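Local coordinates for protein beta sliding clamp (Caulobacter crescentus, PDB 5WCE) that probably tethers DNA polymerases and other proteins to DNA, giving them processivity, as a ring-shaped head-to-tail homodimer that encircles the double helix, at residues 23-27 and 58-62; 45-51 and 62-68; 73-77 and 116-121; 91-95 and 106-110. One frame throughout, in Å; residues are numbered along the deposited sequence. Where two conformers were deposited one is given.

Interaction 1. Residues 23-27 and 58-62; sequences HVQSV and MEIID
Ile60 reaches from strand 58-65 against the last turn of helix 14-25 and the residues just after it, and meets a partner at every step. Its CB lies against Val24 CA. CG2, anti to the backbone N, turns toward Val24 CG1 at 3.9 Å and also comes near the carbonyl oxygen of His23. CG1 heads for Val27, and with chi2 at 179° the chain runs on straight to CD1, which rests 3.9 Å from Val27 CB and 3.7 Å from His23 O. Beyond it Val27 and Met58 run alongside one another in opposite senses, with Val27 CG2 and Met58 CG pressed to 3.5 Å. At the other end Val24 CG1 leans on Asp62 CB at 3.8 Å, and the chemistry turns polar. His23 ND1 donates to Asp62 OD2 at 2.7 Å. The oxygen lies in the ring plane, but the N-H comes in from above the carboxylate, 42° out of its plane. Replacing His23 with a leucine would probably leave Asp62 OD2 without this partner in a buried setting. The helix end thus packs on the sheet through strand 58-65, and His23 also lies on Leu219 of helix 210-220. Asp62 OD1 accepts a weak bond from Glu63 N. With a donor on each oxygen, the carboxylate probably stays ionised even with Val24 on its CB, and its charge would tend to make His23 easier to protonate.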
loop_
_atom_site.group_PDB
_atom_site.type_symbol
_atom_site.label_atom_id
_atom_site.label_comp_id
_atom_site.label_asym_id
_atom_site.label_seq_id
_atom_site.Cartn_x
_atom_site.Cartn_y
_atom_site.Cartn_z
ATOM N N HIS A 23 3.487 3.149 20.780
ATOM C CA HIS A 23 2.347 3.957 21.154
ATOM C C HIS A 23 2.508 5.471 20.960
ATOM O O HIS A 23 1.547 6.133 20.551
ATOM C CB HIS A 23 1.992 3.744 22.615
ATOM C CG HIS A 23 1.296 2.458 22.888
ATOM N ND1 HIS A 23 1.295 1.868 24.133
ATOM C CD2 HIS A 23 0.565 1.652 22.085
ATOM C CE1 HIS A 23 0.623 0.731 24.074
ATOM N NE2 HIS A 23 0.147 0.593 22.860
ATOM N N VAL A 24 3.655 6.032 21.344
ATOM C CA VAL A 24 3.795 7.486 21.299
ATOM C C VAL A 24 4.281 8.037 19.946
ATOM O O VAL A 24 3.965 9.164 19.601
ATOM C CB VAL A 24 4.705 8.073 22.418
ATOM C CG1 VAL A 24 4.212 7.616 23.788
ATOM C CG2 VAL A 24 6.177 7.749 22.170
ATOM N N GLN A 25 5.066 7.281 19.207
ATOM C CA GLN A 25 5.752 7.846 18.051
ATOM C C GLN A 25 4.815 8.188 16.878
ATOM O O GLN A 25 5.175 9.008 16.041
ATOM C CB GLN A 25 6.846 6.934 17.592
ATOM C CG GLN A 25 6.382 5.661 16.911
ATOM C CD GLN A 25 6.504 5.769 15.426
ATOM O OE1 GLN A 25 7.586 6.154 14.918
ATOM N NE2 GLN A 25 5.423 5.459 14.705
ATOM N N SER A 26 3.637 7.566 16.860
ATOM C CA SER A 26 2.566 7.842 15.852
ATOM C C SER A 26 2.195 9.317 15.692
ATOM O O SER A 26 1.841 9.728 14.593
ATOM C CB SER A 26 1.266 7.065 16.221
ATOM O OG SER A 26 1.552 5.699 16.492
ATOM N N VAL A 27 2.261 10.124 16.761
ATOM C CA VAL A 27 1.883 11.518 16.674
ATOM C C VAL A 27 2.872 12.343 15.905
ATOM O O VAL A 27 2.531 13.427 15.401
ATOM C CB VAL A 27 1.630 12.184 18.082
ATOM C CG1 VAL A 27 2.901 12.364 18.867
ATOM C CG2 VAL A 27 0.918 13.563 17.962
ATOM N N MET A 58 -1.719 17.835 20.057
ATOM C CA MET A 58 -1.938 16.740 20.957
ATOM C C MET A 58 -0.631 16.135 21.454
ATOM O O MET A 58 0.436 16.331 20.824
ATOM C CB MET A 58 -2.771 15.683 20.304
ATOM C CG MET A 58 -2.021 14.843 19.269
ATOM S SD MET A 58 -3.099 13.862 18.193
ATOM C CE MET A 58 -3.542 15.263 17.183
ATOM N N GLU A 59 -0.752 15.462 22.593
ATOM C CA GLU A 59 0.394 14.841 23.254
ATOM C C GLU A 59 0.023 13.421 23.573
ATOM O O GLU A 59 -1.056 13.180 24.157
ATOM C CB GLU A 59 0.727 15.573 24.551
ATOM C CG GLU A 59 1.873 14.958 25.362
ATOM C CD GLU A 59 1.907 15.531 26.758
ATOM O OE1 GLU A 59 2.769 16.351 26.991
ATOM O OE2 GLU A 59 0.992 15.219 27.550
ATOM N N ILE A 60 0.897 12.480 23.254
ATOM C CA ILE A 60 0.712 11.116 23.711
ATOM C C ILE A 60 1.787 10.846 24.746
ATOM O O ILE A 60 2.969 11.197 24.491
ATOM C CB ILE A 60 0.834 10.078 22.583
ATOM C CG1 ILE A 60 -0.094 10.406 21.395
ATOM C CG2 ILE A 60 0.525 8.714 23.118
ATOM C CD1 ILE A 60 -0.020 9.430 20.210
ATOM N N ILE A 61 1.385 10.241 25.860
ATOM C CA ILE A 61 2.322 9.820 26.933
ATOM C C ILE A 61 2.151 8.328 27.145
ATOM O O ILE A 61 1.043 7.760 26.910
ATOM C CB ILE A 61 2.114 10.621 28.247
ATOM C CG1 ILE A 61 2.255 12.137 27.993
ATOM C CG2 ILE A 61 3.135 10.265 29.331
ATOM C CD1 ILE A 61 2.183 13.005 29.239
ATOM N N ASP A 62 3.222 7.658 27.581
ATOM C CA ASP A 62 3.146 6.267 27.925
ATOM C C ASP A 62 4.237 5.954 28.920
ATOM O O ASP A 62 5.112 6.811 29.198
ATOM C CB ASP A 62 3.186 5.392 26.664
ATOM C CG ASP A 62 2.650 3.935 26.879
ATOM O OD1 ASP A 62 2.119 3.562 27.937
ATOM O OD2 ASP A 62 2.837 3.119 25.971
#

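Interaction 2. Residues 45-51 and 62-68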
loop_
_atom_site.group_PDB
_atom_site.type_symbol
_atom_site.label_atom_id
_atom_site.label_comp_id
_atom_site.label_asym_id
_atom_site.label_seq_id
_atom_site.Cartn_x
_atom_site.Cartn_y
_atom_site.Cartn_z
ATOM N N GLU A 45 12.509 7.652 36.298
ATOM C CA GLU A 45 12.347 7.927 37.721
ATOM C C GLU A 45 11.694 6.719 38.368
ATOM O O GLU A 45 10.774 6.159 37.822
ATOM C CB GLU A 45 11.463 9.169 37.902
ATOM C CG GLU A 45 11.536 9.787 39.284
ATOM C CD GLU A 45 10.432 10.827 39.507
ATOM O OE1 GLU A 45 9.817 11.303 38.521
ATOM O OE2 GLU A 45 10.149 11.157 40.666
ATOM N N GLY A 46 12.199 6.310 39.525
ATOM C CA GLY A 46 11.638 5.181 40.274
ATOM C C GLY A 46 11.877 3.863 39.563
ATOM O O GLY A 46 13.014 3.400 39.439
ATOM N N ASP A 47 10.790 3.270 39.113
ATOM C CA ASP A 47 10.776 2.011 38.388
ATOM C C ASP A 47 10.157 2.167 36.999
ATOM O O ASP A 47 9.816 1.184 36.364
ATOM C CB ASP A 47 9.952 1.009 39.167
ATOM C CG ASP A 47 10.594 0.692 40.528
ATOM O OD1 ASP A 47 11.779 0.348 40.583
ATOM O OD2 ASP A 47 9.934 0.860 41.556
ATOM N N ARG A 48 10.002 3.412 36.572
ATOM C CA ARG A 48 9.340 3.728 35.289
ATOM C C ARG A 48 10.156 4.665 34.371
ATOM O O ARG A 48 10.725 5.671 34.806
ATOM C CB ARG A 48 7.978 4.341 35.570
ATOM C CG ARG A 48 6.975 3.340 36.021
ATOM C CD ARG A 48 6.437 2.470 34.903
ATOM N NE ARG A 48 4.991 2.209 35.022
ATOM C CZ ARG A 48 4.332 1.309 34.282
ATOM N NH1 ARG A 48 4.950 0.603 33.363
ATOM N NH2 ARG A 48 3.020 1.141 34.423
ATOM N N LEU A 49 10.126 4.321 33.080
ATOM C CA LEU A 49 10.516 5.213 32.022
ATOM C C LEU A 49 9.221 5.760 31.400
ATOM O O LEU A 49 8.385 4.972 30.934
ATOM C CB LEU A 49 11.322 4.454 30.968
ATOM C CG LEU A 49 11.888 5.253 29.788
ATOM C CD1 LEU A 49 12.633 6.478 30.254
ATOM C CD2 LEU A 49 12.770 4.371 28.940
ATOM N N SER A 50 9.061 7.078 31.442
ATOM C CA SER A 50 7.947 7.779 30.810
ATOM C C SER A 50 8.368 8.296 29.452
ATOM O O SER A 50 9.553 8.588 29.211
ATOM C CB SER A 50 7.436 8.926 31.667
ATOM O OG SER A 50 6.958 8.409 32.903
ATOM N N PHE A 51 7.378 8.365 28.551
ATOM C CA PHE A 51 7.608 8.644 27.124
ATOM C C PHE A 51 6.571 9.664 26.768
ATOM O O PHE A 51 5.395 9.476 27.192
ATOM C CB PHE A 51 7.363 7.424 26.285
ATOM C CG PHE A 51 8.297 6.271 26.539
ATOM C CD1 PHE A 51 8.046 5.372 27.586
ATOM C CD2 PHE A 51 9.320 6.023 25.689
ATOM C CE1 PHE A 51 8.868 4.255 27.785
ATOM C CE2 PHE A 51 10.146 4.915 25.870
ATOM C CZ PHE A 51 9.925 4.048 26.930
ATOM N N ASP A 62 3.222 7.658 27.581
ATOM C CA ASP A 62 3.146 6.267 27.925
ATOM C C ASP A 62 4.237 5.954 28.920
ATOM O O ASP A 62 5.112 6.811 29.198
ATOM C CB ASP A 62 3.186 5.392 26.664
ATOM C CG ASP A 62 2.650 3.935 26.879
ATOM O OD1 ASP A 62 2.119 3.562 27.937
ATOM O OD2 ASP A 62 2.837 3.119 25.971
ATOM N N GLU A 63 4.117 4.822 29.584
ATOM C CA GLU A 63 5.093 4.450 30.601
ATOM C C GLU A 63 5.399 2.975 30.484
ATOM O O GLU A 63 4.549 2.189 30.095
ATOM C CB GLU A 63 4.645 4.831 32.012
ATOM C CG GLU A 63 3.379 4.171 32.478
ATOM C CD GLU A 63 3.072 4.350 33.968
ATOM O OE1 GLU A 63 3.585 5.293 34.634
ATOM O OE2 GLU A 63 2.352 3.471 34.490
ATOM N N GLY A 64 6.638 2.621 30.769
ATOM C CA GLY A 64 7.035 1.218 30.864
ATOM C C GLY A 64 7.883 0.981 32.090
ATOM O O GLY A 64 8.536 1.903 32.569
ATOM N N PHE A 65 7.895 -0.263 32.581
ATOM C CA PHE A 65 8.768 -0.632 33.707
ATOM C C PHE A 65 10.205 -0.682 33.219
ATOM O O PHE A 65 10.448 -1.116 32.075
ATOM C CB PHE A 65 8.361 -1.980 34.257
ATOM C CG PHE A 65 6.996 -1.975 34.889
ATOM C CD1 PHE A 65 6.741 -1.159 36.011
ATOM C CD2 PHE A 65 5.987 -2.752 34.361
ATOM C CE1 PHE A 65 5.468 -1.157 36.595
ATOM C CE2 PHE A 65 4.707 -2.734 34.937
ATOM C CZ PHE A 65 4.469 -1.932 36.042
ATOM N N ALA A 66 11.117 -0.207 34.059
ATOM C CA ALA A 66 12.542 -0.225 33.751
ATOM C C ALA A 66 13.336 -0.258 35.046
ATOM O O ALA A 66 12.847 0.185 36.101
ATOM C CB ALA A 66 12.932 1.003 32.970
ATOM N N GLN A 67 14.558 -0.759 34.950
ATOM C CA GLN A 67 15.492 -0.689 36.049
ATOM C C GLN A 67 16.324 0.600 35.934
ATOM O O GLN A 67 17.206 0.731 35.031
ATOM C CB GLN A 67 16.382 -1.919 36.022
ATOM C CG GLN A 67 17.252 -2.026 37.250
ATOM C CD GLN A 67 18.605 -2.572 36.893
ATOM O OE1 GLN A 67 18.858 -3.775 37.060
ATOM N NE2 GLN A 67 19.466 -1.709 36.331
ATOM N N ILE A 68 16.062 1.544 36.846
ATOM C CA ILE A 68 16.608 2.884 36.768
ATOM C C ILE A 68 17.796 2.975 37.728
ATOM O O ILE A 68 17.622 2.889 38.938
ATOM C CB ILE A 68 15.581 3.968 37.127
ATOM C CG1 ILE A 68 14.243 3.846 36.308
ATOM C CG2 ILE A 68 16.179 5.351 36.939
ATOM C CD1 ILE A 68 14.429 3.762 34.846
HETATM O O HOH W 1 14.368 0.981 39.171
HETATM O O HOH W 2 15.455 3.894 40.850
#
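The guanidinium of Arg48 is sandwiched between Phe65 and Glu63. On one side it lies flat on the Phe65 ring, the planes 7° apart and CZ 3.7 Å from the ring centroid, a cation-pi stack over the face. Over the opposite face comes Glu63, whose CG stands between its backbone N and carbonyl carbon (chi1 62°) and sends an extended chain across the arginine. The carboxylate is turned 47° against the guanidinium and forms a salt bridge through OE2 to Arg48 NH2; the modelled separation is too short to be taken at face value. A bend at chi2 brings Arg48 CD to 3.2 Å from Gly64 O, and one at chi3 swings the guanidinium between its two partners. Both Arg48 and Phe65 also touch a crystal neighbour, so their exact poses may owe something to it.

Beneath this the strands pair antiparallel. Leu49 and Gly64 bond in both directions, as do Phe51 and Asp62, and the Phe51 ring turns its edge to Asp62 O. A type II' turn from Glu45 to Arg48 leads from strand 39-45 into strand 48-54, and past Phe65 the pairing continues with Ala66 N donating to Asp47 O at 3.0 Å. Two waters then join Gly46 O to the backbone of Ile68, whose CG1 packs 3.4 Å from that same oxygen.

The Phe51 face of the hairpin is covered by helix 14-25, through Leu17, Ala20 and Leu21. Leu49, Ala66 and Ile68 meet Leu10 and Ile12 of strand 9-13, where strand 67-70 crosses into the neighbouring five-stranded sheet.

Interaction 3. Residues 73-77 and 116-121; sequences QITAP and LPVLPA
Thr75 and Leu119 make the tight centre of this contact, a single antiparallel bridge between an edge strand and an irregular segment. Leu119 O is gripped twice: Thr75 OG1 donates to it at 2.6 Å, from above the carbonyl plane, and Thr75 N adds a weak bond at 3.3 Å. The hydroxyl can do this because it stands between its own backbone N and carbonyl carbon (chi1 79°). In return Leu119 N donates to Thr75 O, and Val118 CB presses on that same oxygen at 3.2 Å. Pro77 CD is close in as well, 3.3 Å from Pro117 O. The Thr75 hydroxyl is also hydrogen-bonded to Asn39 ND2 of strand 39-45. A valine in place of Thr75 would probably leave Leu119 O with only the weak backbone bond and strip Asn39 ND2 of its hydroxyl partner.

The solvent side is looser, with exposed Gln73 meeting Ala121 CB through its own CB at 3.9 Å.

Edge strand 72-77 pairs on its other side with strand 39-45, while Pro77 takes the N-cap position of helix 78-87. Leu116 packs on Thr80 and Ile84 of that helix and on Ile286 of the second subunit, which places this end at the dimer interface.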
loop_
_atom_site.group_PDB
_atom_site.type_symbol
_atom_site.label_atom_id
_atom_site.label_comp_id
_atom_site.label_asym_id
_atom_site.label_seq_id
_atom_site.Cartn_x
_atom_site.Cartn_y
_atom_site.Cartn_z
ATOM N N GLN A 73 16.066 13.040 32.600
ATOM C CA GLN A 73 15.218 13.346 31.429
ATOM C C GLN A 73 16.041 13.784 30.245
ATOM O O GLN A 73 16.949 14.613 30.379
ATOM C CB GLN A 73 14.267 14.510 31.688
ATOM C CG GLN A 73 13.206 14.314 32.735
ATOM C CD GLN A 73 12.234 15.475 32.718
ATOM O OE1 GLN A 73 11.040 15.301 32.431
ATOM N NE2 GLN A 73 12.751 16.682 32.987
ATOM N N ILE A 74 15.706 13.280 29.074
ATOM C CA ILE A 74 16.342 13.736 27.849
ATOM C C ILE A 74 15.349 13.636 26.711
ATOM O O ILE A 74 14.307 13.005 26.888
ATOM C CB ILE A 74 17.535 12.842 27.497
ATOM C CG1 ILE A 74 17.046 11.410 27.253
ATOM C CG2 ILE A 74 18.634 12.929 28.536
ATOM C CD1 ILE A 74 18.108 10.386 27.052
ATOM N N THR A 75 15.680 14.221 25.565
ATOM C CA THR A 75 14.864 14.020 24.382
ATOM C C THR A 75 15.712 13.428 23.272
ATOM O O THR A 75 16.928 13.738 23.149
ATOM C CB THR A 75 14.116 15.269 23.860
ATOM O OG1 THR A 75 14.999 16.111 23.112
ATOM C CG2 THR A 75 13.492 16.032 25.033
ATOM N N ALA A 76 15.077 12.569 22.481
ATOM C CA ALA A 76 15.805 11.868 21.426
ATOM C C ALA A 76 14.877 11.567 20.244
ATOM O O ALA A 76 13.651 11.477 20.446
ATOM C CB ALA A 76 16.392 10.578 22.021
ATOM N N PRO A 77 15.440 11.415 19.023
ATOM C CA PRO A 77 14.624 11.263 17.824
ATOM C C PRO A 77 13.676 10.052 17.883
ATOM O O PRO A 77 14.079 8.928 18.141
ATOM C CB PRO A 77 15.645 11.168 16.670
ATOM C CG PRO A 77 16.909 11.654 17.234
ATOM C CD PRO A 77 16.881 11.441 18.702
ATOM N N LEU A 116 22.898 8.678 19.702
ATOM C CA LEU A 116 21.897 9.513 19.039
ATOM C C LEU A 116 21.944 10.926 19.635
ATOM O O LEU A 116 22.054 11.080 20.845
ATOM C CB LEU A 116 20.509 8.963 19.274
ATOM C CG LEU A 116 20.173 7.598 18.712
ATOM C CD1 LEU A 116 18.668 7.416 18.873
ATOM C CD2 LEU A 116 20.634 7.494 17.269
ATOM N N PRO A 117 21.892 11.959 18.768
ATOM C CA PRO A 117 21.949 13.327 19.276
ATOM C C PRO A 117 20.666 13.638 20.064
ATOM O O PRO A 117 19.574 13.097 19.791
ATOM C CB PRO A 117 22.005 14.187 18.006
ATOM C CG PRO A 117 21.252 13.341 16.989
ATOM C CD PRO A 117 21.789 11.944 17.290
ATOM N N VAL A 118 20.853 14.451 21.090
ATOM C CA VAL A 118 19.749 14.806 22.009
ATOM C C VAL A 118 19.447 16.298 21.935
ATOM O O VAL A 118 20.282 17.110 21.477
ATOM C CB VAL A 118 20.026 14.403 23.479
ATOM C CG1 VAL A 118 20.134 12.902 23.598
ATOM C CG2 VAL A 118 21.257 15.091 24.068
ATOM N N LEU A 119 18.236 16.644 22.382
ATOM C CA LEU A 119 17.920 18.020 22.637
ATOM C C LEU A 119 17.420 18.137 24.087
ATOM O O LEU A 119 16.793 17.205 24.624
ATOM C CB LEU A 119 16.924 18.545 21.603
ATOM C CG LEU A 119 17.457 18.615 20.161
ATOM C CD1 LEU A 119 16.305 18.793 19.190
ATOM C CD2 LEU A 119 18.492 19.761 19.993
ATOM N N PRO A 120 17.679 19.282 24.703
ATOM C CA PRO A 120 17.317 19.477 26.094
ATOM C C PRO A 120 15.831 19.317 26.397
ATOM O O PRO A 120 14.964 19.820 25.654
ATOM C CB PRO A 120 17.752 20.914 26.399
ATOM C CG PRO A 120 18.450 21.420 25.221
ATOM C CD PRO A 120 18.249 20.485 24.081
ATOM N N ALA A 121 15.570 18.626 27.482
ATOM C CA ALA A 121 14.262 18.400 27.985
ATOM C C ALA A 121 13.492 19.695 28.291
ATOM O O ALA A 121 12.281 19.719 28.071
ATOM C CB ALA A 121 14.308 17.471 29.200
#

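Interaction 4. Residues 91-95 and 106-110; sequences GADVS and VIQAG
Ser95 and Gln108 face each other as an antiparallel hydrogen-bonded pair, joined by Ser95 N to Gln108 O at 2.8 Å and Gln108 N to Ser95 O at 2.9 Å, in a hairpin whose short strand axes run 154° apart. Both bonds are nearly straight at the hydrogen. The side chains divide between two sides. On one, Val94 and Ile107 lie side by side and point the same way, with Val94 CG1 3.7 Å from Ile107 CG2. Both of these methyls are anti to their backbone N (Val94 CG1 at chi1 -174°), which sets them against each other over the strands. Ala109 extends the apolar row: its CB lies 4.4 Å from Val94 CG2, equally far from Ala92 CB, and closer to the carbonyl oxygen of Asp93. Arg14 and Leu17 of helix 14-25 pack on Val94, and Phe114 and Leu116 of strand 112-116 on Ile107, within the five-stranded sheet.

The other side belongs to Ser95 and Gln108, whose CB atoms are neighbours while the glutamine leads away to a weak bond with Arg113. Ser95 OG, anti to its own N, is bound to a water at 2.7 Å, and that water donates to Val106 O. At the far end, where the strands have begun to part, a second water donates to Asp93 O at 2.7 Å and accepts a weak bond from Gly110 N.

The chemistry is therefore two-sided: aliphatic groups pack on one face, touching backbone oxygens only through carbon, while one water bridges the backbones where direct pairing between the segments ends and another ties a hydroxyl to a carbonyl.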
loop_
_atom_site.group_PDB
_atom_site.type_symbol
_atom_site.label_atom_id
_atom_site.label_comp_id
_atom_site.label_asym_id
_atom_site.label_seq_id
_atom_site.Cartn_x
_atom_site.Cartn_y
_atom_site.Cartn_z
ATOM N N GLY A 91 13.837 -10.483 22.864
ATOM C CA GLY A 91 14.322 -10.762 24.194
ATOM C C GLY A 91 15.510 -9.980 24.678
ATOM O O GLY A 91 15.920 -10.165 25.817
ATOM N N ALA A 92 16.052 -9.066 23.874
ATOM C CA ALA A 92 17.219 -8.269 24.297
ATOM C C ALA A 92 16.859 -7.320 25.442
ATOM O O ALA A 92 15.785 -6.695 25.445
ATOM C CB ALA A 92 17.743 -7.445 23.131
ATOM N N ASP A 93 17.754 -7.211 26.408
ATOM C CA ASP A 93 17.686 -6.123 27.361
ATOM C C ASP A 93 18.372 -4.935 26.724
ATOM O O ASP A 93 19.414 -5.107 26.119
ATOM C CB ASP A 93 18.426 -6.490 28.667
ATOM C CG ASP A 93 17.553 -7.258 29.649
ATOM O OD1 ASP A 93 16.300 -7.378 29.465
ATOM O OD2 ASP A 93 18.186 -7.717 30.642
ATOM N N VAL A 94 17.794 -3.751 26.901
ATOM C CA VAL A 94 18.285 -2.525 26.294
ATOM C C VAL A 94 18.780 -1.519 27.331
ATOM O O VAL A 94 18.038 -1.106 28.203
ATOM C CB VAL A 94 17.224 -1.856 25.425
ATOM C CG1 VAL A 94 17.838 -0.668 24.695
ATOM C CG2 VAL A 94 16.607 -2.876 24.458
ATOM N N SER A 95 20.040 -1.122 27.211
ATOM C CA SER A 95 20.626 -0.130 28.088
ATOM C C SER A 95 20.506 1.263 27.428
ATOM O O SER A 95 20.811 1.420 26.235
ATOM C CB SER A 95 22.091 -0.511 28.374
ATOM O OG SER A 95 22.766 0.621 28.787
ATOM N N VAL A 106 23.164 7.003 24.575
ATOM C CA VAL A 106 23.791 5.722 24.171
ATOM C C VAL A 106 22.790 4.578 24.365
ATOM O O VAL A 106 22.260 4.406 25.470
ATOM C CB VAL A 106 25.062 5.413 24.977
ATOM C CG1 VAL A 106 25.632 4.073 24.538
ATOM C CG2 VAL A 106 26.080 6.532 24.781
ATOM N N ILE A 107 22.535 3.824 23.288
ATOM C CA ILE A 107 21.612 2.705 23.314
ATOM C C ILE A 107 22.484 1.526 23.043
ATOM O O ILE A 107 23.172 1.470 21.984
ATOM C CB ILE A 107 20.496 2.788 22.238
ATOM C CG1 ILE A 107 19.670 4.065 22.411
ATOM C CG2 ILE A 107 19.595 1.553 22.251
ATOM C CD1 ILE A 107 19.935 5.060 21.329
ATOM N N GLN A 108 22.486 0.595 23.985
ATOM C CA GLN A 108 23.279 -0.608 23.823
ATOM C C GLN A 108 22.448 -1.844 24.118
ATOM O O GLN A 108 21.690 -1.892 25.099
ATOM C CB GLN A 108 24.441 -0.535 24.759
ATOM C CG GLN A 108 25.271 -1.800 24.694
ATOM C CD GLN A 108 26.723 -1.469 24.672
ATOM O OE1 GLN A 108 27.171 -0.574 25.417
ATOM N NE2 GLN A 108 27.472 -2.139 23.790
ATOM N N ALA A 109 22.637 -2.855 23.288
ATOM C CA ALA A 109 21.966 -4.132 23.416
ATOM C C ALA A 109 22.707 -5.166 22.610
ATOM O O ALA A 109 22.906 -4.987 21.412
ATOM C CB ALA A 109 20.561 -4.037 22.880
ATOM N N GLY A 110 23.118 -6.235 23.292
ATOM C CA GLY A 110 23.880 -7.325 22.684
ATOM C C GLY A 110 25.165 -6.722 22.217
ATOM O O GLY A 110 25.835 -6.059 22.957
HETATM O O HOH W 3 21.070 -7.095 25.484
HETATM O O HOH W 4 23.734 2.522 27.124
#

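In the fold
From the N terminus, helix 14-25 is tied down first: interaction 1 brings its end onto strand 58-65. Interaction 2 opens within that span and closes beyond it, so the two cross along the chain; they share Asp62, and Val24 of one touches Phe51 of the other. The chain then passes through strand 67-70 into strand 72-77, where interaction 3 opens. It closes at the end of strand 112-116 and in the residues that follow, and interaction 4, a local hairpin, lies wholly within that span. Leu116 CD1 and Ile107 CD1 touch at 3.6 Å, linking these last two. Together the four join helix 14-25, the five-stranded sheet and the N-terminal strands of the eight-stranded sheet.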